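Local coordinates for protein NF-kappa-B inhibitor beta (Mus musculus, PDB 1OY3) that inhibits NF-kappa-B by forming a complex with it that traps the transcription factor in the cytoplasm, at residues H14-H19 / P23-L28; H83-V88 / T92-L97; S206-L211 / A241-A246. All blocks are in the same frame, centred on the assembly; numbering follows the deposited sequence.

All three contacts are apolar helix packing without a cross-segment hydrogen bond, yet they join different things. Interactions 1 and 2 each close the helical hairpin inside one ankyrin repeat, ANK 1 and ANK 3, and both are buried and turn on the methyl of a single alanine, Ala16 or Ala85. Interaction 3 joins successive repeats, ANK 5 and ANK 6, through branched leucine side chains; it is partly buried and has the largest interface. Interactions 1 and 3 lie on opposite sides of the chain's centre, their own centres about 44 Å apart, while interaction 2 lies near the middle. A partner protein reaches residues of interactions 1 and 2, whereas interaction 3 touches no other chain of the assembly.

Interaction 1 of 3, residues H14-H19 / P23-L28; sequences HLAVIH and PFLDFL
Ala16 pushes its methyl group onto the flank of helix 22-32, where it overlaps Leu25, Leu28 and Phe24. The closest approach is to one branch of Leu28, with Ala16 CB 3.9 Å from Leu28 CD2, although the setting of the Leu28 branches is less certain. Beside it the methyl rests on backbone as well as side chain, since Ala16 CB lies 4.1 Å from Leu25 CA and 4.3 Å from Leu25 CB. The Phe24 ring is met obliquely and more loosely, CD2 standing 4.5 Å from Ala16 CB.

The small side chain lets the backbones draw near, with Ala16 CA and Leu25 CA 5.4 Å apart, while the helix segments run nearly antiparallel at 157°. At the end of helix 12-18, the His19 ring is tied back to the preceding turn: ND1 donates to Leu15 O over 3.1 Å, and the His19 backbone N reaches the same oxygen from the opposite face of the carbonyl plane. Aromatic side chains of another protein stack on His19 and meet Phe24 edge-to-face, so the Phe24 ring belongs both to this contact and to the interface with the partner.

With no hydrogen bond or charge pair spanning the two segments, this hairpin of ANK 1 is closed here by buried hydrocarbon, and its hold depends on shape and on exclusion of water.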
loop_
_atom_site.group_PDB
_atom_site.type_symbol
_atom_site.label_atom_id
_atom_site.label_comp_id
_atom_site.label_asym_id
_atom_site.label_seq_id
_atom_site.Cartn_x
_atom_site.Cartn_y
_atom_site.Cartn_z
ATOM N N HIS C 14 -16.898 12.891 12.380
ATOM C CA HIS C 14 -15.484 12.537 12.528
ATOM C C HIS C 14 -15.011 12.815 13.941
ATOM O O HIS C 14 -14.310 12.004 14.548
ATOM C CB HIS C 14 -14.586 13.332 11.565
ATOM C CG HIS C 14 -14.802 13.017 10.116
ATOM N ND1 HIS C 14 -15.776 13.629 9.359
ATOM C CD2 HIS C 14 -14.163 12.157 9.285
ATOM C CE1 HIS C 14 -15.727 13.165 8.124
ATOM N NE2 HIS C 14 -14.757 12.270 8.051
ATOM N N LEU C 15 -15.400 13.970 14.465
ATOM C CA LEU C 15 -14.990 14.356 15.806
ATOM C C LEU C 15 -15.660 13.520 16.886
ATOM O O LEU C 15 -15.110 13.360 17.970
ATOM C CB LEU C 15 -15.270 15.845 16.036
ATOM C CG LEU C 15 -14.521 16.804 15.106
ATOM C CD1 LEU C 15 -14.979 18.230 15.360
ATOM C CD2 LEU C 15 -13.031 16.669 15.327
ATOM N N ALA C 16 -16.842 12.987 16.599
ATOM C CA ALA C 16 -17.526 12.162 17.588
ATOM C C ALA C 16 -16.712 10.886 17.801
ATOM O O ALA C 16 -16.579 10.417 18.928
ATOM C CB ALA C 16 -18.947 11.819 17.121
ATOM N N VAL C 17 -16.159 10.332 16.720
ATOM C CA VAL C 17 -15.358 9.116 16.833
ATOM C C VAL C 17 -13.946 9.450 17.315
ATOM O O VAL C 17 -13.377 8.713 18.112
ATOM C CB VAL C 17 -15.291 8.341 15.485
ATOM C CG1 VAL C 17 -16.654 8.370 14.807
ATOM C CG2 VAL C 17 -14.239 8.923 14.584
ATOM N N ILE C 18 -13.384 10.560 16.840
ATOM C CA ILE C 18 -12.051 10.970 17.274
ATOM C C ILE C 18 -12.073 11.122 18.794
ATOM O O ILE C 18 -11.151 10.696 19.478
ATOM C CB ILE C 18 -11.644 12.324 16.674
ATOM C CG1 ILE C 18 -11.423 12.188 15.173
ATOM C CG2 ILE C 18 -10.379 12.835 17.354
ATOM C CD1 ILE C 18 -11.504 13.508 14.429
ATOM N N HIS C 19 -13.135 11.740 19.309
ATOM C CA HIS C 19 -13.272 11.942 20.747
ATOM C C HIS C 19 -13.942 10.772 21.471
ATOM O O HIS C 19 -14.196 10.837 22.675
ATOM C CB HIS C 19 -14.030 13.242 21.033
ATOM C CG HIS C 19 -13.214 14.473 20.793
ATOM N ND1 HIS C 19 -13.191 15.129 19.580
ATOM C CD2 HIS C 19 -12.341 15.131 21.592
ATOM C CE1 HIS C 19 -12.337 16.136 19.645
ATOM N NE2 HIS C 19 -11.807 16.158 20.855
ATOM N N PRO C 23 -22.289 8.788 23.300
ATOM C CA PRO C 23 -23.537 9.540 23.465
ATOM C C PRO C 23 -23.794 10.551 22.350
ATOM O O PRO C 23 -24.874 10.567 21.760
ATOM C CB PRO C 23 -23.353 10.199 24.827
ATOM C CG PRO C 23 -22.599 9.134 25.582
ATOM C CD PRO C 23 -21.541 8.740 24.568
ATOM N N PHE C 24 -22.812 11.396 22.052
ATOM C CA PHE C 24 -22.998 12.375 20.990
ATOM C C PHE C 24 -23.072 11.652 19.650
ATOM O O PHE C 24 -23.834 12.051 18.768
ATOM C CB PHE C 24 -21.868 13.409 20.981
ATOM C CG PHE C 24 -22.166 14.623 20.131
ATOM C CD1 PHE C 24 -23.373 15.309 20.274
ATOM C CD2 PHE C 24 -21.244 15.082 19.190
ATOM C CE1 PHE C 24 -23.661 16.435 19.494
ATOM C CE2 PHE C 24 -21.520 16.206 18.405
ATOM C CZ PHE C 24 -22.733 16.884 18.558
ATOM N N LEU C 25 -22.286 10.586 19.495
ATOM C CA LEU C 25 -22.317 9.822 18.254
ATOM C C LEU C 25 -23.751 9.392 18.008
ATOM O O LEU C 25 -24.297 9.625 16.930
ATOM C CB LEU C 25 -21.432 8.576 18.330
ATOM C CG LEU C 25 -21.648 7.619 17.144
ATOM C CD1 LEU C 25 -21.440 8.364 15.837
ATOM C CD2 LEU C 25 -20.702 6.428 17.235
ATOM N N ASP C 26 -24.362 8.783 19.023
ATOM C CA ASP C 26 -25.745 8.316 18.921
ATOM C C ASP C 26 -26.661 9.443 18.474
ATOM O O ASP C 26 -27.532 9.256 17.614
ATOM C CB ASP C 26 -26.220 7.762 20.268
ATOM C CG ASP C 26 -25.570 6.433 20.613
ATOM O OD1 ASP C 26 -25.833 5.911 21.717
ATOM O OD2 ASP C 26 -24.799 5.906 19.781
ATOM N N PHE C 27 -26.459 10.622 19.056
ATOM C CA PHE C 27 -27.258 11.789 18.703
ATOM C C PHE C 27 -27.118 12.067 17.206
ATOM O O PHE C 27 -28.105 12.060 16.471
ATOM C CB PHE C 27 -26.783 13.003 19.504
ATOM C CG PHE C 27 -27.479 14.281 19.143
ATOM C CD1 PHE C 27 -28.830 14.459 19.423
ATOM C CD2 PHE C 27 -26.782 15.314 18.527
ATOM C CE1 PHE C 27 -29.474 15.650 19.096
ATOM C CE2 PHE C 27 -27.417 16.508 18.196
ATOM C CZ PHE C 27 -28.765 16.677 18.481
ATOM N N LEU C 28 -25.886 12.304 16.763
ATOM C CA LEU C 28 -25.621 12.589 15.356
ATOM C C LEU C 28 -26.283 11.556 14.454
ATOM O O LEU C 28 -27.078 11.899 13.573
ATOM C CB LEU C 28 -24.115 12.615 15.087
ATOM C CG LEU C 28 -23.301 13.857 15.481
ATOM C CD1 LEU C 28 -23.527 14.198 16.922
ATOM C CD2 LEU C 28 -21.828 13.594 15.243
#

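Interaction 2 of 3, residues H83-V88 / T92-L97; sequences HLACRV and TCACVL
Ala85, Ala94 and Cys93 have the most surface buried in this contact, and between them they account for every close approach. Ala85, on the last turn of helix 81-85, points toward helix 91-97 and aims its methyl at the flank of the Ala94 methyl, CB to CB at 4.4 Å. The same Ala85 CB lies 4.4 Å from Ala94 N, so it settles against backbone as much as against a side chain. Cys93 adds its beta carbon, 4.5 Å from Ala85 CB.

The sulfur of Cys93 takes no part in this: SG is anti to the carbonyl carbon (chi1 -70°), and the side chain packs on Val61 of helix 58-66. These are loose van der Waals contacts, and only a modest 91 Å² is buried over the two segments together. Small groups on both sides let the backbones come close, Ala85 CA and Ala94 CA being 6.1 Å apart, in the helix-turn-helix hairpin of ANK 3.

Other side chains of the two segments join this hairpin to its surroundings. Leu97 also rests on Val61 of helix 58-66, and Leu84 reaches His50 and Ile54 of helix 48-55. From the same segment as Leu84, His83 and Cys86 touch Val164 of helix 161-167, so the pair sits between both helices of ANK 2 and helix 161-167 of ANK 4.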
loop_
_atom_site.group_PDB
_atom_site.type_symbol
_atom_site.label_atom_id
_atom_site.label_comp_id
_atom_site.label_asym_id
_atom_site.label_seq_id
_atom_site.Cartn_x
_atom_site.Cartn_y
_atom_site.Cartn_z
ATOM N N HIS C 83 -9.712 -2.373 4.789
ATOM C CA HIS C 83 -8.261 -2.335 4.577
ATOM C C HIS C 83 -7.551 -1.843 5.817
ATOM O O HIS C 83 -6.507 -2.361 6.182
ATOM C CB HIS C 83 -7.872 -1.390 3.436
ATOM C CG HIS C 83 -7.867 -2.028 2.083
ATOM N ND1 HIS C 83 -8.862 -1.810 1.155
ATOM C CD2 HIS C 83 -6.980 -2.864 1.496
ATOM C CE1 HIS C 83 -8.586 -2.483 0.052
ATOM N NE2 HIS C 83 -7.449 -3.132 0.235
ATOM N N LEU C 84 -8.117 -0.811 6.433
ATOM C CA LEU C 84 -7.543 -0.208 7.625
ATOM C C LEU C 84 -7.569 -1.181 8.794
ATOM O O LEU C 84 -6.620 -1.247 9.572
ATOM C CB LEU C 84 -8.299 1.086 7.971
ATOM C CG LEU C 84 -8.221 2.168 6.885
ATOM C CD1 LEU C 84 -9.150 3.335 7.222
ATOM C CD2 LEU C 84 -6.780 2.649 6.761
ATOM N N ALA C 85 -8.656 -1.937 8.913
ATOM C CA ALA C 85 -8.778 -2.908 9.984
ATOM C C ALA C 85 -7.637 -3.902 9.873
ATOM O O ALA C 85 -7.071 -4.317 10.885
ATOM C CB ALA C 85 -10.125 -3.651 9.899
ATOM N N CYS C 86 -7.294 -4.270 8.642
ATOM C CA CYS C 86 -6.232 -5.249 8.412
ATOM C C CYS C 86 -4.829 -4.728 8.654
ATOM O O CYS C 86 -3.868 -5.476 8.565
ATOM C CB CYS C 86 -6.311 -5.790 6.988
ATOM S SG CYS C 86 -7.852 -6.622 6.634
ATOM N N ARG C 87 -4.714 -3.447 8.964
ATOM C CA ARG C 87 -3.408 -2.840 9.192
ATOM C C ARG C 87 -3.161 -2.711 10.684
ATOM O O ARG C 87 -2.021 -2.702 11.139
ATOM C CB ARG C 87 -3.352 -1.448 8.553
ATOM C CG ARG C 87 -3.829 -1.392 7.117
ATOM C CD ARG C 87 -3.855 0.049 6.620
ATOM N NE ARG C 87 -2.517 0.617 6.476
ATOM C CZ ARG C 87 -2.249 1.917 6.522
ATOM N NH1 ARG C 87 -3.224 2.792 6.718
ATOM N NH2 ARG C 87 -1.005 2.343 6.353
ATOM N N VAL C 88 -4.244 -2.623 11.443
ATOM C CA VAL C 88 -4.151 -2.478 12.886
ATOM C C VAL C 88 -4.686 -3.687 13.627
ATOM O O VAL C 88 -5.029 -3.591 14.804
ATOM C CB VAL C 88 -4.923 -1.231 13.365
ATOM C CG1 VAL C 88 -4.495 -0.017 12.551
ATOM C CG2 VAL C 88 -6.418 -1.468 13.235
ATOM N N THR C 92 -12.123 -7.764 15.417
ATOM C CA THR C 92 -13.547 -7.642 15.669
ATOM C C THR C 92 -14.224 -6.665 14.691
ATOM O O THR C 92 -15.354 -6.888 14.262
ATOM C CB THR C 92 -13.812 -7.229 17.139
ATOM O OG1 THR C 92 -13.046 -6.066 17.466
ATOM C CG2 THR C 92 -13.423 -8.354 18.075
ATOM N N CYS C 93 -13.531 -5.593 14.323
ATOM C CA CYS C 93 -14.088 -4.630 13.367
ATOM C C CYS C 93 -14.310 -5.286 12.003
ATOM O O CYS C 93 -15.345 -5.076 11.348
ATOM C CB CYS C 93 -13.142 -3.450 13.205
ATOM S SG CYS C 93 -13.042 -2.362 14.647
ATOM N N ALA C 94 -13.338 -6.089 11.575
ATOM C CA ALA C 94 -13.434 -6.761 10.284
ATOM C C ALA C 94 -14.643 -7.683 10.294
ATOM O O ALA C 94 -15.346 -7.817 9.298
ATOM C CB ALA C 94 -12.156 -7.576 10.009
ATOM N N CYS C 95 -14.858 -8.319 11.440
ATOM C CA CYS C 95 -15.959 -9.248 11.631
ATOM C C CYS C 95 -17.323 -8.545 11.462
ATOM O O CYS C 95 -18.241 -9.067 10.814
ATOM C CB CYS C 95 -15.815 -9.874 13.015
ATOM S SG CYS C 95 -16.883 -11.258 13.297
ATOM N N VAL C 96 -17.444 -7.359 12.044
ATOM C CA VAL C 96 -18.666 -6.568 11.931
ATOM C C VAL C 96 -18.928 -6.241 10.456
ATOM O O VAL C 96 -20.059 -6.321 9.976
ATOM C CB VAL C 96 -18.541 -5.224 12.693
ATOM C CG1 VAL C 96 -19.744 -4.363 12.407
ATOM C CG2 VAL C 96 -18.388 -5.476 14.195
ATOM N N LEU C 97 -17.874 -5.867 9.739
ATOM C CA LEU C 97 -18.014 -5.510 8.335
ATOM C C LEU C 97 -18.270 -6.685 7.403
ATOM O O LEU C 97 -19.021 -6.556 6.435
ATOM C CB LEU C 97 -16.773 -4.761 7.846
ATOM C CG LEU C 97 -16.489 -3.384 8.456
ATOM C CD1 LEU C 97 -15.156 -2.877 7.936
ATOM C CD2 LEU C 97 -17.619 -2.406 8.117
#

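Interaction 3 of 3, residues S206-L211 / A241-A246; sequences SVLELL and ARLLRA
Leu208 and Leu243 meet branch against branch, their side chains slanting across one another so that Leu208 CD2 lies 3.9 Å from Leu243 CD2. The overlap extends inward from both tips: Leu208 CD2 is 4.1 Å from Leu243 CB, and Leu208 CG is likewise 4.1 Å from Leu243 CD2. Leu208 CD2 therefore sits along the flank of its partner rather than merely touching its end. The same methyl is bordered by Leu244, whose CG stands 4.2 Å from it. Glu209, partly exposed, joins through its aliphatic CB, 4.1 Å from Leu243 CD2, and its carboxylate makes none of the close contacts between the two segments.

Torsions explain how the two leucines arrive. Leu208 extends with CG anti to the backbone N (chi1 175°), which carries its branches across to helix 238-246. Leu243 instead has CG anti to its carbonyl carbon (chi1 -83°), and its CD2 comes between Leu208 and Glu209.

Further out, inner helices back these leucines. Leu208 also rests on Leu196 of helix 195-201, while Leu244 packs on Pro228 and Ala232 of helix 228-233. The two segments run nearly parallel, 12° apart, with their axes 9.9 Å from each other at closest approach. Glu209 CA and Leu243 CA are the nearest pair of the backbones at 6.7 Å.

Side-by-side packing of equivalent outer helices from successive repeats, here ANK 5 and ANK 6, is the stacking characteristic of the ankyrin-repeat fold.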
loop_
_atom_site.group_PDB
_atom_site.type_symbol
_atom_site.label_atom_id
_atom_site.label_comp_id
_atom_site.label_asym_id
_atom_site.label_seq_id
_atom_site.Cartn_x
_atom_site.Cartn_y
_atom_site.Cartn_z
ATOM N N SER C 206 3.129 -19.654 9.903
ATOM C CA SER C 206 1.769 -20.020 10.295
ATOM C C SER C 206 0.745 -19.473 9.297
ATOM O O SER C 206 -0.276 -20.106 9.023
ATOM C CB SER C 206 1.460 -19.498 11.698
ATOM O OG SER C 206 1.155 -18.116 11.669
ATOM N N VAL C 207 1.027 -18.293 8.755
ATOM C CA VAL C 207 0.152 -17.674 7.770
ATOM C C VAL C 207 0.312 -18.458 6.472
ATOM O O VAL C 207 -0.664 -18.734 5.770
ATOM C CB VAL C 207 0.530 -16.178 7.554
ATOM C CG1 VAL C 207 -0.190 -15.611 6.327
ATOM C CG2 VAL C 207 0.157 -15.379 8.790
ATOM N N LEU C 208 1.551 -18.821 6.159
ATOM C CA LEU C 208 1.832 -19.591 4.950
ATOM C C LEU C 208 1.029 -20.887 5.003
ATOM O O LEU C 208 0.418 -21.306 4.008
ATOM C CB LEU C 208 3.327 -19.911 4.865
ATOM C CG LEU C 208 3.798 -20.810 3.721
ATOM C CD1 LEU C 208 3.466 -20.161 2.379
ATOM C CD2 LEU C 208 5.303 -21.045 3.851
ATOM N N GLU C 209 1.015 -21.510 6.176
ATOM C CA GLU C 209 0.281 -22.761 6.355
ATOM C C GLU C 209 -1.218 -22.569 6.224
ATOM O O GLU C 209 -1.884 -23.355 5.544
ATOM C CB GLU C 209 0.597 -23.392 7.710
ATOM C CG GLU C 209 -0.218 -24.652 7.982
ATOM C CD GLU C 209 0.393 -25.521 9.057
ATOM O OE1 GLU C 209 0.555 -25.039 10.199
ATOM O OE2 GLU C 209 0.717 -26.693 8.753
ATOM N N LEU C 210 -1.757 -21.539 6.878
ATOM C CA LEU C 210 -3.195 -21.275 6.782
ATOM C C LEU C 210 -3.562 -21.203 5.310
ATOM O O LEU C 210 -4.487 -21.876 4.853
ATOM C CB LEU C 210 -3.565 -19.951 7.465
ATOM C CG LEU C 210 -3.641 -19.952 8.995
ATOM C CD1 LEU C 210 -3.975 -18.546 9.506
ATOM C CD2 LEU C 210 -4.697 -20.960 9.455
ATOM N N LEU C 211 -2.823 -20.389 4.564
ATOM C CA LEU C 211 -3.073 -20.246 3.138
ATOM C C LEU C 211 -3.001 -21.608 2.453
ATOM O O LEU C 211 -3.899 -21.984 1.691
ATOM C CB LEU C 211 -2.038 -19.300 2.518
ATOM C CG LEU C 211 -2.184 -17.836 2.942
ATOM C CD1 LEU C 211 -0.987 -17.023 2.483
ATOM C CD2 LEU C 211 -3.480 -17.290 2.353
ATOM N N ALA C 241 10.060 -23.356 3.585
ATOM C CA ALA C 241 10.326 -24.282 2.495
ATOM C C ALA C 241 9.707 -25.646 2.819
ATOM O O ALA C 241 9.052 -26.259 1.975
ATOM C CB ALA C 241 11.825 -24.420 2.290
ATOM N N ARG C 242 9.910 -26.105 4.051
ATOM C CA ARG C 242 9.371 -27.385 4.501
ATOM C C ARG C 242 7.870 -27.445 4.240
ATOM O O ARG C 242 7.379 -28.384 3.609
ATOM C CB ARG C 242 9.639 -27.574 5.995
ATOM C CG ARG C 242 11.113 -27.505 6.389
ATOM C CD ARG C 242 11.285 -27.560 7.907
ATOM N NE ARG C 242 12.677 -27.396 8.319
ATOM C CZ ARG C 242 13.067 -27.197 9.576
ATOM N NH1 ARG C 242 12.174 -27.138 10.554
ATOM N NH2 ARG C 242 14.355 -27.050 9.857
ATOM N N LEU C 243 7.148 -26.434 4.722
ATOM C CA LEU C 243 5.696 -26.350 4.544
ATOM C C LEU C 243 5.305 -26.511 3.089
ATOM O O LEU C 243 4.554 -27.424 2.735
ATOM C CB LEU C 243 5.171 -25.004 5.056
ATOM C CG LEU C 243 4.905 -24.852 6.555
ATOM C CD1 LEU C 243 6.109 -25.311 7.353
ATOM C CD2 LEU C 243 4.571 -23.393 6.862
ATOM N N LEU C 244 5.809 -25.610 2.249
ATOM C CA LEU C 244 5.517 -25.643 0.818
ATOM C C LEU C 244 5.789 -27.035 0.267
ATOM O O LEU C 244 4.986 -27.575 -0.499
ATOM C CB LEU C 244 6.363 -24.596 0.082
ATOM C CG LEU C 244 5.889 -23.155 0.298
ATOM C CD1 LEU C 244 7.021 -22.167 0.044
ATOM C CD2 LEU C 244 4.706 -22.883 -0.623
ATOM N N ARG C 245 6.917 -27.615 0.669
ATOM C CA ARG C 245 7.281 -28.956 0.229
ATOM C C ARG C 245 6.155 -29.901 0.643
ATOM O O ARG C 245 5.521 -30.542 -0.196
ATOM C CB ARG C 245 8.575 -29.413 0.908
ATOM C CG ARG C 245 9.817 -28.578 0.629
ATOM C CD ARG C 245 10.388 -28.830 -0.753
ATOM N NE ARG C 245 11.850 -28.822 -0.738
ATOM C CZ ARG C 245 12.596 -27.817 -0.290
ATOM N NH1 ARG C 245 12.020 -26.721 0.185
ATOM N NH2 ARG C 245 13.918 -27.906 -0.311
ATOM N N ALA C 246 5.911 -29.960 1.949
ATOM C CA ALA C 246 4.881 -30.821 2.522
ATOM C C ALA C 246 3.508 -30.668 1.877
ATOM O O ALA C 246 2.695 -31.589 1.923
ATOM C CB ALA C 246 4.781 -30.578 4.024
#